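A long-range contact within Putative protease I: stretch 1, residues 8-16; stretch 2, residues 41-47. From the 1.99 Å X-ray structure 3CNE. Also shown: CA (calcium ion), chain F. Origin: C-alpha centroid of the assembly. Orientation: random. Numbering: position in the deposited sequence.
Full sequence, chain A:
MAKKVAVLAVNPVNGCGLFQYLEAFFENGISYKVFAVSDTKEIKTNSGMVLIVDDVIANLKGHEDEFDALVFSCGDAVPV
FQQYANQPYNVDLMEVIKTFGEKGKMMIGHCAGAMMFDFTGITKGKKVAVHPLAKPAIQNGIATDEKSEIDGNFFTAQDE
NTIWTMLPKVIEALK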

# COMPACT_ATOMS: atom_id res chain seq x y z
N LEU A 8 11.40 -7.11 4.95
CA LEU A 8 11.17 -8.43 4.35
C LEU A 8 9.78 -8.50 3.78
O LEU A 8 8.79 -8.32 4.51
N ALA A 9 9.71 -8.74 2.47
CA ALA A 9 8.45 -8.86 1.75
C ALA A 9 8.23 -10.31 1.32
O ALA A 9 9.05 -10.89 0.59
N VAL A 10 7.16 -10.93 1.83
CA VAL A 10 6.90 -12.31 1.46
C VAL A 10 6.20 -12.32 0.09
O VAL A 10 5.94 -11.27 -0.46
N ASN A 11 5.93 -13.49 -0.45
CA ASN A 11 5.36 -13.56 -1.79
C ASN A 11 4.21 -14.55 -1.83
O ASN A 11 4.44 -15.76 -1.82
N PRO A 12 2.95 -14.06 -1.88
CA PRO A 12 2.50 -12.67 -2.03
C PRO A 12 2.54 -11.88 -0.72
O PRO A 12 2.37 -12.46 0.32
N VAL A 13 2.78 -10.57 -0.81
CA VAL A 13 2.82 -9.67 0.33
C VAL A 13 1.54 -8.87 0.31
O VAL A 13 0.95 -8.61 -0.77
N ASN A 14 1.07 -8.49 1.48
CA ASN A 14 -0.00 -7.52 1.54
C ASN A 14 0.61 -6.14 1.27
O ASN A 14 1.36 -5.62 2.08
N GLY A 15 0.21 -5.56 0.14
CA GLY A 15 0.78 -4.32 -0.35
C GLY A 15 0.33 -3.12 0.46
O GLY A 15 1.04 -2.13 0.51
N CYS A 16 -0.86 -3.19 1.05
CA CYS A 16 -1.33 -2.14 1.89
C CYS A 16 -0.39 -2.03 3.11
O CYS A 16 0.09 -0.94 3.40
N LYS A 41 13.82 -11.46 -6.86
CA LYS A 41 13.38 -10.13 -6.42
C LYS A 41 11.93 -9.80 -6.79
O LYS A 41 11.36 -8.79 -6.32
N GLU A 42 11.37 -10.59 -7.71
CA GLU A 42 10.05 -10.30 -8.25
C GLU A 42 9.00 -11.04 -7.42
O GLU A 42 9.06 -12.27 -7.29
N ILE A 43 8.07 -10.29 -6.82
CA ILE A 43 7.05 -10.89 -5.93
C ILE A 43 5.68 -10.40 -6.33
O ILE A 43 5.58 -9.50 -7.12
N LYS A 44 4.61 -10.98 -5.80
CA LYS A 44 3.27 -10.50 -6.07
C LYS A 44 2.71 -9.90 -4.83
O LYS A 44 3.23 -10.17 -3.74
N THR A 45 1.68 -9.07 -4.97
CA THR A 45 0.91 -8.63 -3.81
C THR A 45 -0.26 -9.57 -3.71
O THR A 45 -0.60 -10.23 -4.70
N ASN A 46 -0.92 -9.59 -2.57
CA ASN A 46 -2.16 -10.39 -2.41
C ASN A 46 -3.13 -9.98 -3.52
O ASN A 46 -3.82 -10.81 -4.09
N SER A 47 -3.13 -8.68 -3.83
CA SER A 47 -4.04 -8.09 -4.84
C SER A 47 -3.64 -8.34 -6.31
O SER A 47 -4.37 -7.95 -7.24

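Stretch 2 enters the contact from its exposed end. K41 stays out of reach, and E42, with chi1 and chi2 both t, points away from stretch 1, as suits a charged side chain at the surface. I43 is the first to point toward the other stretch, and it is buried. With chi1 p and chi2 t, it carries CD1 to 3.6 Å from A9 CB and likewise to 3.6 Å from V13 CG1. A long, branched apolar side chain suits this place because it reaches the small methyl of A9 while also meeting V13, itself in the p rotamer; CD1 also lies 3.7 Å from the backbone V10 O.

At K44 the backbone does the polar work. N11, chi1 t, starts out sideways, but its end comes nearer, and the amide oxygen accepts a hydrogen bond from the main chain, K44 N to N11 OD1 2.7 Å. K44 O in turn accepts from V13 N at 3.0 Å and receives a CA-H...O contact from P12 CA at 3.1 Å. Proline, lacking an amide hydrogen, thus still meets this carbonyl through carbon. The lysine side chain, its chi1 of -92° between wells, starts sideways with K44 CB 3.7 Å from N11 OD1, and its end then leads away, as suits an exposed charged residue.

T45, chi1 p, points away overall, yet its CG2 lies 4.1 Å from V13 CG1, beside G15, where a CB would lie tight against T45 CG2, at 3.4 Å. Its other branch is polar: T45 OG1 and S47 OG share a hydrogen bond of 2.9 Å.

N46, chi1 m, leaves the backbone sideways, but its end comes nearer stretch 1. Its OD1 lies 3.6 Å from P12 CB and its ND2 3.6 Å from N14 CB, so the two ends of the amide touch one residue each, while N46 N donates to V13 O at 2.8 Å. S47, chi1 p, has its side chain out of contact with stretch 1; its OG binds the calcium ion CA at 2.9 Å.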

# COMPACT_ATOMS: atom_id res chain seq x y z
CB LEU A 8 11.36 -9.53 5.39
CG LEU A 8 12.62 -9.52 6.26
CD1 LEU A 8 12.60 -10.74 7.19
CD2 LEU A 8 13.89 -9.52 5.42
CB ALA A 9 8.43 -7.91 0.53
CB VAL A 10 6.08 -13.05 2.52
CG1 VAL A 10 6.96 -13.28 3.78
CG2 VAL A 10 4.75 -12.28 2.86
CB ASN A 11 6.45 -13.97 -2.75
CG ASN A 11 6.00 -14.03 -4.17
OD1 ASN A 11 5.05 -13.37 -4.55
ND2 ASN A 11 6.68 -14.84 -4.97
CB PRO A 12 1.04 -12.82 -2.48
CG PRO A 12 0.57 -14.09 -1.76
CD PRO A 12 1.83 -15.01 -1.78
CB VAL A 13 4.07 -8.70 0.23
CG1 VAL A 13 3.98 -7.82 -0.98
CG2 VAL A 13 4.39 -7.88 1.56
CB ASN A 14 -0.65 -7.55 2.91
CG ASN A 14 -1.83 -6.64 3.02
OD1 ASN A 14 -1.72 -5.45 2.74
ND2 ASN A 14 -2.97 -7.18 3.53
CB CYS A 16 -2.80 -2.37 2.32
SG CYS A 16 -3.37 -1.02 3.42
CB LYS A 41 14.22 -9.06 -7.11
CG LYS A 41 15.63 -9.03 -6.75
CD LYS A 41 16.26 -7.72 -7.15
CE LYS A 41 16.63 -7.65 -8.63
NZ LYS A 41 17.39 -6.36 -8.88
CB GLU A 42 9.97 -10.74 -9.72
CG GLU A 42 8.65 -10.38 -10.33
CD GLU A 42 8.47 -10.86 -11.75
OE1 GLU A 42 9.33 -10.55 -12.62
OE2 GLU A 42 7.45 -11.53 -11.99
CB ILE A 43 7.28 -10.54 -4.41
CG1 ILE A 43 7.14 -9.02 -4.18
CG2 ILE A 43 8.62 -11.15 -3.88
CD1 ILE A 43 7.10 -8.60 -2.70
CB LYS A 44 2.37 -11.64 -6.51
CG LYS A 44 2.34 -11.81 -8.00
CD LYS A 44 3.44 -12.70 -8.52
CE LYS A 44 3.13 -13.13 -9.97
NZ LYS A 44 3.66 -14.52 -10.24
CB THR A 45 0.45 -7.20 -3.94
OG1 THR A 45 -0.38 -7.04 -5.11
CG2 THR A 45 1.71 -6.28 -4.09
CB ASN A 46 -2.84 -10.09 -1.08
CG ASN A 46 -2.06 -10.59 0.12
OD1 ASN A 46 -1.09 -11.34 -0.01
ND2 ASN A 46 -2.51 -10.22 1.30
CB SER A 47 -4.21 -6.60 -4.56
OG SER A 47 -2.96 -5.92 -4.43
CA CA F . -2.33 -6.28 -1.63